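Local coordinates for protein putative angiotensinogen (Lampetra fluviatilis, PDB 5INW) that is a serpin-family angiotensinogen that binds heparin and inhibits thrombin, an inhibition that heparin promotes through a template mechanism, at residues T278-A283 / Q346-K351; S295-L300 / S307-V312; S286-R291 / S336-S341. The protein carries 1 engineered substitution. All coordinates share one frame; numbering follows the deposited sequence.

Contact 1: residues T278-A283 / Q346-K351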
ATOM      1  N   THR A 278      22.359  -8.313   8.807  1.00 69.60           N
ATOM      2  CA  THR A 278      22.479  -7.007   8.178  1.00 67.71           C
ATOM      3  C   THR A 278      23.329  -7.194   6.954  1.00 66.72           C
ATOM      4  O   THR A 278      24.371  -7.847   7.014  1.00 70.52           O
ATOM      5  CB  THR A 278      23.101  -5.997   9.183  1.00 70.34           C
ATOM      6  OG1 THR A 278      22.259  -5.897  10.344  1.00 69.13           O
ATOM      7  CG2 THR A 278      23.269  -4.602   8.568  1.00 72.01           C
ATOM      8  N   MET A 279      22.896  -6.621   5.845  1.00 64.71           N
ATOM      9  CA  MET A 279      23.556  -6.812   4.540  1.00 65.70           C
ATOM     10  C   MET A 279      24.480  -5.665   4.276  1.00 66.23           C
ATOM     11  O   MET A 279      24.346  -4.611   4.909  1.00 63.92           O
ATOM     12  CB  MET A 279      22.532  -6.869   3.402  1.00 64.48           C
ATOM     13  CG  MET A 279      21.517  -7.992   3.566  1.00 62.70           C
ATOM     14  SD  MET A 279      20.256  -7.972   2.321  1.00 57.89           S
ATOM     15  CE  MET A 279      19.550  -6.328   2.463  1.00 57.80           C
ATOM     16  N   HIS A 280      25.394  -5.874   3.318  1.00 67.35           N
ATOM     17  CA  HIS A 280      26.513  -4.955   3.108  1.00 67.74           C
ATOM     18  C   HIS A 280      26.942  -4.891   1.659  1.00 68.10           C
ATOM     19  O   HIS A 280      27.071  -5.930   0.987  1.00 65.78           O
ATOM     20  CB  HIS A 280      27.690  -5.374   3.957  1.00 69.35           C
ATOM     21  CG  HIS A 280      27.424  -5.329   5.418  1.00 69.81           C
ATOM     22  ND1 HIS A 280      27.560  -4.175   6.157  1.00 71.38           N
ATOM     23  CD2 HIS A 280      27.053  -6.297   6.286  1.00 70.84           C
ATOM     24  CE1 HIS A 280      27.265  -4.428   7.419  1.00 73.73           C
ATOM     25  NE2 HIS A 280      26.963  -5.711   7.527  1.00 73.82           N
ATOM     26  N   GLN A 281      27.164  -3.662   1.191  1.00 68.72           N
ATOM     27  CA  GLN A 281      27.591  -3.429  -0.189  1.00 70.23           C
ATOM     28  C   GLN A 281      28.236  -2.050  -0.363  1.00 75.40           C
ATOM     29  O   GLN A 281      27.967  -1.056   0.359  1.00 78.02           O
ATOM     30  CB  GLN A 281      26.468  -3.612  -1.258  1.00 68.33           C
ATOM     31  CG  GLN A 281      25.378  -2.544  -1.265  1.00 66.80           C
ATOM     32  CD  GLN A 281      24.339  -2.728  -2.364  1.00 63.31           C
ATOM     33  OE1 GLN A 281      24.282  -3.749  -3.046  1.00 60.59           O
ATOM     34  NE2 GLN A 281      23.505  -1.730  -2.525  1.00 62.46           N
ATOM     35  N   ARG A 282      29.143  -2.023  -1.326  1.00 79.98           N
ATOM     36  CA  ARG A 282      29.759  -0.811  -1.766  1.00 82.59           C
ATOM     37  C   ARG A 282      29.208  -0.609  -3.167  1.00 81.25           C
ATOM     38  O   ARG A 282      29.652  -1.284  -4.102  1.00 82.51           O
ATOM     39  CB  ARG A 282      31.295  -0.920  -1.735  1.00 86.68           C
ATOM     40  CG  ARG A 282      31.954   0.413  -1.415  1.00 92.41           C
ATOM     41  CD  ARG A 282      33.435   0.516  -1.761  1.00 99.44           C
ATOM     42  NE  ARG A 282      33.656   0.664  -3.198  1.00105.16           N
ATOM     43  CZ  ARG A 282      34.811   0.991  -3.774  1.00113.67           C
ATOM     44  NH1 ARG A 282      35.902   1.218  -3.049  1.00118.31           N
ATOM     45  NH2 ARG A 282      34.876   1.092  -5.103  1.00119.03           N
ATOM     46  N   ALA A 283      28.232   0.294  -3.317  1.00 78.11           N
ATOM     47  CA  ALA A 283      27.754   0.678  -4.654  1.00 78.22           C
ATOM     48  C   ALA A 283      27.514   2.181  -4.814  1.00 79.11           C
ATOM     49  O   ALA A 283      27.553   2.930  -3.833  1.00 80.64           O
ATOM     50  CB  ALA A 283      26.515  -0.116  -5.005  1.00 77.65           C
ATOM     51  N   GLN A 346      29.023   3.330   1.170  1.00 83.16           N
ATOM     52  CA  GLN A 346      29.066   2.187   2.074  1.00 82.27           C
ATOM     53  C   GLN A 346      27.710   1.978   2.717  1.00 77.79           C
ATOM     54  O   GLN A 346      27.323   2.727   3.606  1.00 76.72           O
ATOM     55  CB  GLN A 346      30.095   2.439   3.169  1.00 86.40           C
ATOM     56  CG  GLN A 346      31.522   2.531   2.672  1.00 91.70           C
ATOM     57  CD  GLN A 346      32.066   1.190   2.243  1.00 95.58           C
ATOM     58  OE1 GLN A 346      31.331   0.183   2.242  1.00100.92           O
ATOM     59  NE2 GLN A 346      33.353   1.150   1.870  1.00 96.11           N
ATOM     60  N   LEU A 347      26.979   0.960   2.271  1.00 75.06           N
ATOM     61  CA  LEU A 347      25.610   0.768   2.748  1.00 72.49           C
ATOM     62  C   LEU A 347      25.527  -0.425   3.651  1.00 72.32           C
ATOM     63  O   LEU A 347      26.127  -1.455   3.364  1.00 78.16           O
ATOM     64  CB  LEU A 347      24.639   0.587   1.591  1.00 69.91           C
ATOM     65  CG  LEU A 347      23.164   0.365   1.967  1.00 68.40           C
ATOM     66  CD1 LEU A 347      22.541   1.557   2.652  1.00 67.81           C
ATOM     67  CD2 LEU A 347      22.350  -0.003   0.732  1.00 67.74           C
ATOM     68  N   SER A 348      24.768  -0.272   4.728  1.00 71.49           N
ATOM     69  CA  SER A 348      24.439  -1.346   5.678  1.00 71.12           C
ATOM     70  C   SER A 348      22.898  -1.358   5.838  1.00 70.37           C
ATOM     71  O   SER A 348      22.312  -0.329   6.200  1.00 72.08           O
ATOM     72  CB  SER A 348      25.121  -1.090   7.035  1.00 72.93           C
ATOM     73  OG  SER A 348      26.386  -0.430   6.890  1.00 73.83           O
ATOM     74  N   LEU A 349      22.245  -2.482   5.523  1.00 67.65           N
ATOM     75  CA  LEU A 349      20.783  -2.593   5.503  1.00 64.87           C
ATOM     76  C   LEU A 349      20.282  -3.930   6.036  1.00 64.68           C
ATOM     77  O   LEU A 349      20.667  -4.970   5.482  1.00 63.62           O
ATOM     78  CB  LEU A 349      20.274  -2.468   4.060  1.00 66.47           C
ATOM     79  CG  LEU A 349      18.763  -2.441   3.730  1.00 63.04           C
ATOM     80  CD1 LEU A 349      18.147  -1.198   4.328  1.00 63.06           C
ATOM     81  CD2 LEU A 349      18.525  -2.467   2.215  1.00 62.08           C
ATOM     82  N   PRO A 350      19.347  -3.914   7.029  1.00 63.12           N
ATOM     83  CA  PRO A 350      18.740  -5.151   7.538  1.00 61.12           C
ATOM     84  C   PRO A 350      18.052  -6.011   6.474  1.00 59.54           C
ATOM     85  O   PRO A 350      17.560  -5.487   5.487  1.00 57.12           O
ATOM     86  CB  PRO A 350      17.720  -4.647   8.550  1.00 59.70           C
ATOM     87  CG  PRO A 350      18.278  -3.358   9.043  1.00 61.20           C
ATOM     88  CD  PRO A 350      18.982  -2.751   7.864  1.00 62.07           C
ATOM     89  N   LYS A 351      18.070  -7.325   6.704  1.00 62.73           N
ATOM     90  CA  LYS A 351      17.371  -8.366   5.932  1.00 61.73           C
ATOM     91  C   LYS A 351      16.272  -8.860   6.890  1.00 62.26           C
ATOM     92  O   LYS A 351      16.545  -9.215   8.050  1.00 64.16           O
ATOM     93  CB  LYS A 351      18.359  -9.482   5.578  1.00 62.78           C
ATOM     94  CG  LYS A 351      17.810 -10.783   4.992  1.00 63.66           C
ATOM     95  CD  LYS A 351      18.989 -11.724   4.713  1.00 66.63           C
ATOM     96  CE  LYS A 351      18.657 -13.210   4.634  1.00 68.79           C
ATOM     97  NZ  LYS A 351      17.793 -13.633   3.480  1.00 70.31           N
TER
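Q346, near the start of strand 345-359, has a chain bent at its second torsion (chi2 -72°), which carries the amide back over R282. Q346 NE2 lies 3.6 Å from R282 CG, the two side chains crossing obliquely with the amide turned 79° from the guanidinium plane, while the guanidinium makes a cation-pi contact with Y344. L347 and Q281 exchange two backbone bonds: L347 N reaches Q281 O at 2.9 Å, nearly along the C=O axis, and the return bond from Q281 N to L347 O is longer. The side chain of L347, CG anti to the backbone N, runs beside that of Q281 and in the same direction. S348 sits opposite H280 in a non-hydrogen-bonded pair, its CB 4.0 Å from H280 CE1, with the ring meeting it obliquely.

In serpin terms these are strands s3C and s2C of sheet C, antiparallel neighbours; on the other edge of 346-351, Q346 to S348 pair in parallel with a strand of the C-terminal peptide chain, s1C by its position in the fold. L349 likewise exchanges two backbone bonds with M279. M279 N to L349 O measures 2.8 Å, but the donor stands above the carbonyl plane. A bend at M279 (chi3 -56°) brings CE to 4.0 Å from L349 CD2, and F256 packs against both side chains. P350, lacking an N-H, falls opposite T278 in a non-hydrogen-bonded position; the hydroxyl of T278 turns back to V276 O. K351 crosses M279 at about a right angle, K351 CB 4.0 Å from M279 CG, before its chain, extended up to a bend at the last torsion, leads off to a long, weak ion pair with E403.

Contact 2: residues S295-L300 / S307-V312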
ATOM      1  N   SER A 295      18.255  13.751   9.355  1.00 79.53           N
ATOM      2  CA  SER A 295      18.091  12.380   8.902  1.00 74.58           C
ATOM      3  C   SER A 295      18.717  12.163   7.539  1.00 70.67           C
ATOM      4  O   SER A 295      18.823  13.084   6.717  1.00 69.68           O
ATOM      5  CB  SER A 295      16.604  12.033   8.853  1.00 74.60           C
ATOM      6  OG  SER A 295      15.958  12.757   7.839  1.00 75.33           O
ATOM      7  N   THR A 296      19.166  10.932   7.341  1.00 68.63           N
ATOM      8  CA  THR A 296      19.816  10.494   6.113  1.00 68.37           C
ATOM      9  C   THR A 296      18.762   9.934   5.145  1.00 65.88           C
ATOM     10  O   THR A 296      17.927   9.118   5.545  1.00 63.26           O
ATOM     11  CB  THR A 296      20.872   9.365   6.409  1.00 68.41           C
ATOM     12  OG1 THR A 296      21.708   9.715   7.525  1.00 69.65           O
ATOM     13  CG2 THR A 296      21.745   9.106   5.197  1.00 66.97           C
ATOM     14  N   VAL A 297      18.817  10.354   3.879  1.00 66.55           N
ATOM     15  CA  VAL A 297      17.955   9.830   2.800  1.00 63.92           C
ATOM     16  C   VAL A 297      18.793   9.078   1.773  1.00 65.14           C
ATOM     17  O   VAL A 297      19.843   9.565   1.365  1.00 67.69           O
ATOM     18  CB  VAL A 297      17.221  10.983   2.074  1.00 63.82           C
ATOM     19  CG1 VAL A 297      16.396  10.463   0.884  1.00 62.38           C
ATOM     20  CG2 VAL A 297      16.345  11.750   3.063  1.00 61.82           C
ATOM     21  N   VAL A 298      18.294   7.934   1.297  1.00 64.72           N
ATOM     22  CA  VAL A 298      18.990   7.136   0.283  1.00 63.76           C
ATOM     23  C   VAL A 298      18.023   6.452  -0.652  1.00 59.46           C
ATOM     24  O   VAL A 298      16.988   5.966  -0.223  1.00 57.26           O
ATOM     25  CB  VAL A 298      19.932   6.091   0.949  1.00 67.45           C
ATOM     26  CG1 VAL A 298      19.191   5.114   1.836  1.00 67.05           C
ATOM     27  CG2 VAL A 298      20.727   5.304  -0.079  1.00 69.44           C
ATOM     28  N   LYS A 299      18.412   6.369  -1.918  1.00 59.24           N
ATOM     29  CA  LYS A 299      17.608   5.801  -2.986  1.00 57.66           C
ATOM     30  C   LYS A 299      18.213   4.477  -3.376  1.00 55.17           C
ATOM     31  O   LYS A 299      19.328   4.438  -3.864  1.00 57.14           O
ATOM     32  CB  LYS A 299      17.606   6.751  -4.178  1.00 60.89           C
ATOM     33  CG  LYS A 299      16.852   6.321  -5.422  1.00 62.70           C
ATOM     34  CD  LYS A 299      16.699   7.524  -6.361  1.00 68.37           C
ATOM     35  CE  LYS A 299      16.098   7.183  -7.738  1.00 71.39           C
ATOM     36  NZ  LYS A 299      17.021   6.448  -8.676  1.00 73.76           N
ATOM     37  N   LEU A 300      17.459   3.401  -3.205  1.00 52.67           N
ATOM     38  CA  LEU A 300      17.892   2.066  -3.602  1.00 53.25           C
ATOM     39  C   LEU A 300      17.140   1.635  -4.837  1.00 51.39           C
ATOM     40  O   LEU A 300      16.036   1.133  -4.743  1.00 50.42           O
ATOM     41  CB  LEU A 300      17.701   1.040  -2.471  1.00 52.46           C
ATOM     42  CG  LEU A 300      18.205   1.613  -1.160  1.00 52.99           C
ATOM     43  CD1 LEU A 300      17.851   0.712   0.023  1.00 54.08           C
ATOM     44  CD2 LEU A 300      19.683   1.908  -1.232  1.00 53.62           C
ATOM     45  N   SER A 307      12.183   2.261  -7.267  1.00 54.35           N
ATOM     46  CA  SER A 307      13.194   2.235  -6.241  1.00 57.85           C
ATOM     47  C   SER A 307      12.585   2.394  -4.858  1.00 53.92           C
ATOM     48  O   SER A 307      11.438   2.761  -4.734  1.00 50.44           O
ATOM     49  CB  SER A 307      14.326   3.239  -6.549  1.00 61.54           C
ATOM     50  OG  SER A 307      13.847   4.537  -6.596  1.00 70.36           O
ATOM     51  N   MET A 308      13.367   2.012  -3.846  1.00 55.54           N
ATOM     52  CA  MET A 308      13.001   2.231  -2.473  1.00 55.64           C
ATOM     53  C   MET A 308      13.788   3.416  -1.958  1.00 57.02           C
ATOM     54  O   MET A 308      14.998   3.438  -2.026  1.00 58.79           O
ATOM     55  CB  MET A 308      13.300   1.015  -1.610  1.00 53.96           C
ATOM     56  CG  MET A 308      12.874   1.162  -0.146  1.00 53.00           C
ATOM     57  SD  MET A 308      13.441  -0.219   0.901  1.00 53.42           S
ATOM     58  CE  MET A 308      12.202  -1.444   0.537  1.00 50.87           C
ATOM     59  N   LEU A 309      13.063   4.380  -1.426  1.00 58.01           N
ATOM     60  CA  LEU A 309      13.619   5.464  -0.650  1.00 59.91           C
ATOM     61  C   LEU A 309      13.690   5.040   0.777  1.00 62.30           C
ATOM     62  O   LEU A 309      12.649   4.611   1.309  1.00 62.73           O
ATOM     63  CB  LEU A 309      12.683   6.679  -0.673  1.00 60.67           C
ATOM     64  CG  LEU A 309      13.015   7.821  -1.626  1.00 61.86           C
ATOM     65  CD1 LEU A 309      12.428   9.081  -1.008  1.00 61.95           C
ATOM     66  CD2 LEU A 309      14.517   7.993  -1.894  1.00 63.70           C
ATOM     67  N   VAL A 310      14.871   5.188   1.412  1.00 62.53           N
ATOM     68  CA  VAL A 310      15.028   4.899   2.855  1.00 60.72           C
ATOM     69  C   VAL A 310      15.456   6.154   3.600  1.00 60.90           C
ATOM     70  O   VAL A 310      16.477   6.739   3.289  1.00 59.74           O
ATOM     71  CB  VAL A 310      15.988   3.733   3.134  1.00 60.82           C
ATOM     72  CG1 VAL A 310      16.234   3.570   4.626  1.00 62.25           C
ATOM     73  CG2 VAL A 310      15.420   2.447   2.576  1.00 61.46           C
ATOM     74  N   ILE A 311      14.652   6.543   4.585  1.00 60.92           N
ATOM     75  CA  ILE A 311      14.907   7.736   5.402  1.00 63.13           C
ATOM     76  C   ILE A 311      15.178   7.322   6.851  1.00 65.63           C
ATOM     77  O   ILE A 311      14.281   6.776   7.508  1.00 62.59           O
ATOM     78  CB  ILE A 311      13.732   8.729   5.341  1.00 60.39           C
ATOM     79  CG1 ILE A 311      13.382   9.080   3.890  1.00 60.26           C
ATOM     80  CG2 ILE A 311      14.049   9.996   6.099  1.00 62.37           C
ATOM     81  CD1 ILE A 311      12.190   8.305   3.393  1.00 61.16           C
ATOM     82  N   VAL A 312      16.415   7.571   7.312  1.00 70.74           N
ATOM     83  CA  VAL A 312      16.873   7.224   8.676  1.00 74.91           C
ATOM     84  C   VAL A 312      17.072   8.487   9.517  1.00 77.68           C
ATOM     85  O   VAL A 312      17.999   9.252   9.268  1.00 80.01           O
ATOM     86  CB  VAL A 312      18.241   6.472   8.692  1.00 75.87           C
ATOM     87  CG1 VAL A 312      18.343   5.579   9.938  1.00 76.09           C
ATOM     88  CG2 VAL A 312      18.452   5.666   7.421  1.00 74.97           C
TER
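No ring takes part here; the flat groups are the peptide units, which six hydrogen bonds join across the hairpin. One face of this sheet carries V297, K299, L309 and I311, the other T296, V298, L300, M308, V310 and V312. The bond from V310 N to V298 O is the straightest (172°), running nearly along the C=O axis. On that second face V298 and V310 lie side by side, V298 CG1 3.7 Å from V310 CB, and L300 crosses V310 obliquely. On the first, V297 CG2 meets I311 CG1 at 4.1 Å. K299 CB rests 4.0 Å from L309 CD2, and with CG anti to the backbone N the stem runs along S307, K299 CE 3.7 Å from S307 OG. An alanine here would keep CB against L309 but lose the stem along S307, and would probably loosen the packing on Y17 of the C-terminal peptide chain. This is the s2B-s3B hairpin of serpin sheet B. T288 and S286 bond to the backbone of 295-300 along one edge, the peptide chain adds an antiparallel strand beyond 307-312, W334 of helix 328-337 covers V297 and I311, and L300 packs on strand 345-359.

Contact 3: residues S286-R291 / S336-S341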
ATOM      1  N   SER A 286      22.490   7.180  -4.847  1.00 78.03           N
ATOM      2  CA  SER A 286      22.151   8.555  -4.505  1.00 79.04           C
ATOM      3  C   SER A 286      21.772   8.636  -3.049  1.00 76.87           C
ATOM      4  O   SER A 286      20.960   7.851  -2.591  1.00 74.65           O
ATOM      5  CB  SER A 286      20.987   9.060  -5.345  1.00 78.87           C
ATOM      6  OG  SER A 286      21.428   9.188  -6.683  1.00 83.90           O
ATOM      7  N   TYR A 287      22.345   9.602  -2.337  1.00 75.76           N
ATOM      8  CA  TYR A 287      22.019   9.853  -0.935  1.00 72.84           C
ATOM      9  C   TYR A 287      22.111  11.348  -0.695  1.00 75.78           C
ATOM     10  O   TYR A 287      22.604  12.086  -1.537  1.00 77.51           O
ATOM     11  CB  TYR A 287      22.981   9.112  -0.006  1.00 73.93           C
ATOM     12  CG  TYR A 287      24.414   9.588  -0.087  1.00 76.67           C
ATOM     13  CD1 TYR A 287      25.144   9.392  -1.256  1.00 78.14           C
ATOM     14  CD2 TYR A 287      25.037  10.251   0.993  1.00 75.91           C
ATOM     15  CE1 TYR A 287      26.442   9.853  -1.372  1.00 81.61           C
ATOM     16  CE2 TYR A 287      26.341  10.703   0.888  1.00 79.23           C
ATOM     17  CZ  TYR A 287      27.044  10.501  -0.291  1.00 81.18           C
ATOM     18  OH  TYR A 287      28.352  10.920  -0.428  1.00 83.79           O
ATOM     19  N   THR A 288      21.617  11.797   0.447  1.00 77.82           N
ATOM     20  CA  THR A 288      21.843  13.161   0.922  1.00 81.45           C
ATOM     21  C   THR A 288      21.495  13.233   2.373  1.00 82.66           C
ATOM     22  O   THR A 288      20.576  12.534   2.827  1.00 81.97           O
ATOM     23  CB  THR A 288      20.916  14.210   0.268  1.00 82.30           C
ATOM     24  OG1 THR A 288      20.589  13.810  -1.058  1.00 83.65           O
ATOM     25  CG2 THR A 288      21.594  15.611   0.261  1.00 84.39           C
ATOM     26  N   GLN A 289      22.162  14.138   3.086  1.00 84.59           N
ATOM     27  CA  GLN A 289      21.714  14.493   4.423  1.00 85.40           C
ATOM     28  C   GLN A 289      20.555  15.504   4.325  1.00 88.23           C
ATOM     29  O   GLN A 289      20.703  16.534   3.671  1.00 91.06           O
ATOM     30  CB  GLN A 289      22.866  15.053   5.251  1.00 86.11           C
ATOM     31  CG  GLN A 289      23.899  14.011   5.653  1.00 85.45           C
ATOM     32  CD  GLN A 289      23.347  12.963   6.613  1.00 83.88           C
ATOM     33  OE1 GLN A 289      22.571  13.283   7.521  1.00 81.60           O
ATOM     34  NE2 GLN A 289      23.726  11.702   6.405  1.00 83.23           N
ATOM     35  N   ASP A 290      19.393  15.186   4.917  1.00 86.19           N
ATOM     36  CA  ASP A 290      18.382  16.201   5.115  1.00 86.21           C
ATOM     37  C   ASP A 290      18.745  16.957   6.397  1.00 91.23           C
ATOM     38  O   ASP A 290      18.565  16.422   7.502  1.00 90.37           O
ATOM     39  CB  ASP A 290      16.975  15.610   5.194  1.00 83.79           C
ATOM     40  CG  ASP A 290      15.869  16.698   5.113  1.00 85.37           C
ATOM     41  OD1 ASP A 290      14.803  16.457   4.522  1.00 79.30           O
ATOM     42  OD2 ASP A 290      16.070  17.823   5.637  1.00 90.06           O
ATOM     43  N   ARG A 291      19.260  18.186   6.238  1.00 96.35           N
ATOM     44  CA  ARG A 291      19.645  19.020   7.375  1.00104.55           C
ATOM     45  C   ARG A 291      18.397  19.472   8.127  1.00104.88           C
ATOM     46  O   ARG A 291      18.353  19.414   9.359  1.00109.83           O
ATOM     47  CB  ARG A 291      20.518  20.218   6.950  1.00113.70           C
ATOM     48  CG  ARG A 291      21.122  21.035   8.107  1.00122.10           C
ATOM     49  CD  ARG A 291      22.091  22.139   7.705  1.00130.09           C
ATOM     50  NE  ARG A 291      21.729  22.925   6.520  1.00133.41           N
ATOM     51  CZ  ARG A 291      20.764  23.846   6.450  1.00134.31           C
ATOM     52  NH1 ARG A 291      19.975  24.114   7.494  1.00137.14           N
ATOM     53  NH2 ARG A 291      20.569  24.494   5.304  1.00132.48           N
ATOM     54  N   SER A 336      14.354  15.830  -5.289  1.00 80.27           N
ATOM     55  CA  SER A 336      15.187  16.922  -5.758  1.00 83.40           C
ATOM     56  C   SER A 336      16.521  16.997  -5.001  1.00 87.48           C
ATOM     57  O   SER A 336      17.549  17.246  -5.639  1.00 93.19           O
ATOM     58  CB  SER A 336      14.447  18.260  -5.657  1.00 83.33           C
ATOM     59  OG  SER A 336      15.356  19.330  -5.502  1.00 85.88           O
ATOM     60  N   LEU A 337      16.522  16.809  -3.672  1.00 87.90           N
ATOM     61  CA  LEU A 337      17.782  16.869  -2.868  1.00 89.46           C
ATOM     62  C   LEU A 337      18.735  15.746  -3.222  1.00 92.14           C
ATOM     63  O   LEU A 337      19.947  15.908  -3.078  1.00 95.56           O
ATOM     64  CB  LEU A 337      17.531  16.850  -1.351  1.00 89.03           C
ATOM     65  CG  LEU A 337      16.809  18.026  -0.646  1.00 89.69           C
ATOM     66  CD1 LEU A 337      16.534  17.691   0.810  1.00 87.99           C
ATOM     67  CD2 LEU A 337      17.566  19.347  -0.746  1.00 89.36           C
ATOM     68  N   LEU A 338      18.187  14.622  -3.696  1.00 93.97           N
ATOM     69  CA  LEU A 338      18.981  13.524  -4.271  1.00 94.74           C
ATOM     70  C   LEU A 338      19.598  13.895  -5.620  1.00 99.44           C
ATOM     71  O   LEU A 338      18.870  14.150  -6.590  1.00 99.73           O
ATOM     72  CB  LEU A 338      18.117  12.262  -4.458  1.00 88.73           C
ATOM     73  CG  LEU A 338      17.730  11.596  -3.147  1.00 87.13           C
ATOM     74  CD1 LEU A 338      16.575  10.638  -3.345  1.00 85.80           C
ATOM     75  CD2 LEU A 338      18.910  10.873  -2.525  1.00 88.21           C
ATOM     76  N   GLY A 339      20.931  13.892  -5.681  1.00105.88           N
ATOM     77  CA  GLY A 339      21.659  14.023  -6.941  1.00111.31           C
ATOM     78  C   GLY A 339      21.852  12.655  -7.564  1.00115.96           C
ATOM     79  O   GLY A 339      21.201  11.682  -7.154  1.00103.54           O
ATOM     80  N   PRO A 340      22.721  12.577  -8.599  1.00128.57           N
ATOM     81  CA  PRO A 340      23.228  11.262  -9.008  1.00128.38           C
ATOM     82  C   PRO A 340      24.116  10.727  -7.889  1.00129.48           C
ATOM     83  O   PRO A 340      23.993   9.550  -7.515  1.00128.79           O
ATOM     84  CB  PRO A 340      24.016  11.550 -10.293  1.00127.29           C
ATOM     85  CG  PRO A 340      24.281  13.015 -10.305  1.00130.18           C
ATOM     86  CD  PRO A 340      23.221  13.669  -9.463  1.00130.93           C
ATOM     87  N   SER A 341      24.958  11.616  -7.345  1.00129.22           N
ATOM     88  CA  SER A 341      25.801  11.338  -6.184  1.00128.63           C
ATOM     89  C   SER A 341      26.582  10.023  -6.356  1.00128.67           C
ATOM     90  O   SER A 341      26.837   9.298  -5.377  1.00127.25           O
ATOM     91  CB  SER A 341      24.960  11.327  -4.895  1.00125.63           C
ATOM     92  OG  SER A 341      23.913  12.284  -4.930  1.00123.18           O
TER
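The hydroxyl of S286 has two backbone carbonyls within hydrogen-bonding reach, both from the loop that follows helix 328-337. S286 OG lies 2.5 Å from G339 O and 2.7 Å from P340 O, and its single proton has a choice between them. With OG anti to the residue's own carbonyl carbon, chi1 -69° points it at both carbonyl oxygens, which lie on one side of it. At G339 a side chain would run into the ring of P340, whereas S341 adopts a left-handed backbone conformation (phi 50°) that turns the chain back past S286. There S341 CB comes within 4.0 Å of S286 CA.

A second hydroxyl does similar work farther along. T288 OG1 is 3.0 Å from L337 O, near the end of helix 328-337, and also has its own neighbour, Y287 O, in reach. The strand involved is s1B, the edge strand of serpin sheet B in this chain, and the loop is the link from helix H to strand s2C of sheet C.

Between the two polar points L338 supplies the apolar contact. L338 CD2 packs against the strand backbone, 3.6 Å from Y287 CA, and it also touches the CB of S286, while the side chain packs on K299. Y287 itself leaves the strand on the far side from the loop, yet its ring swings back so that CE1 is 4.1 Å from S341 CB; S341 O sits at the ring edge, and P4 of the C-terminal peptide chain packs on Y287. Toward the other end, L337 CD1 approaches D290 OD1, whose carboxylate is held by L293 N and by the indole N-H of W334.

The chain opens contact 1 at 278-283 in sheet C, then turns almost directly into 286-291, which begins contact 3. Next it runs through 295-300 and back along 307-312, closing contact 2 as a short hairpin. After two helices, 336-341 returns to 286-291 and closes contact 3 around contact 2; 346-351 then closes contact 1 around both. The three loops are therefore nested, and none cross. Contacts 2 and 3 share sheet B, in which strands 287-290 and 295-301 are neighbours, while contact 1 meets contact 2 through L347 and L349 against L300, joining sheet C to sheet B.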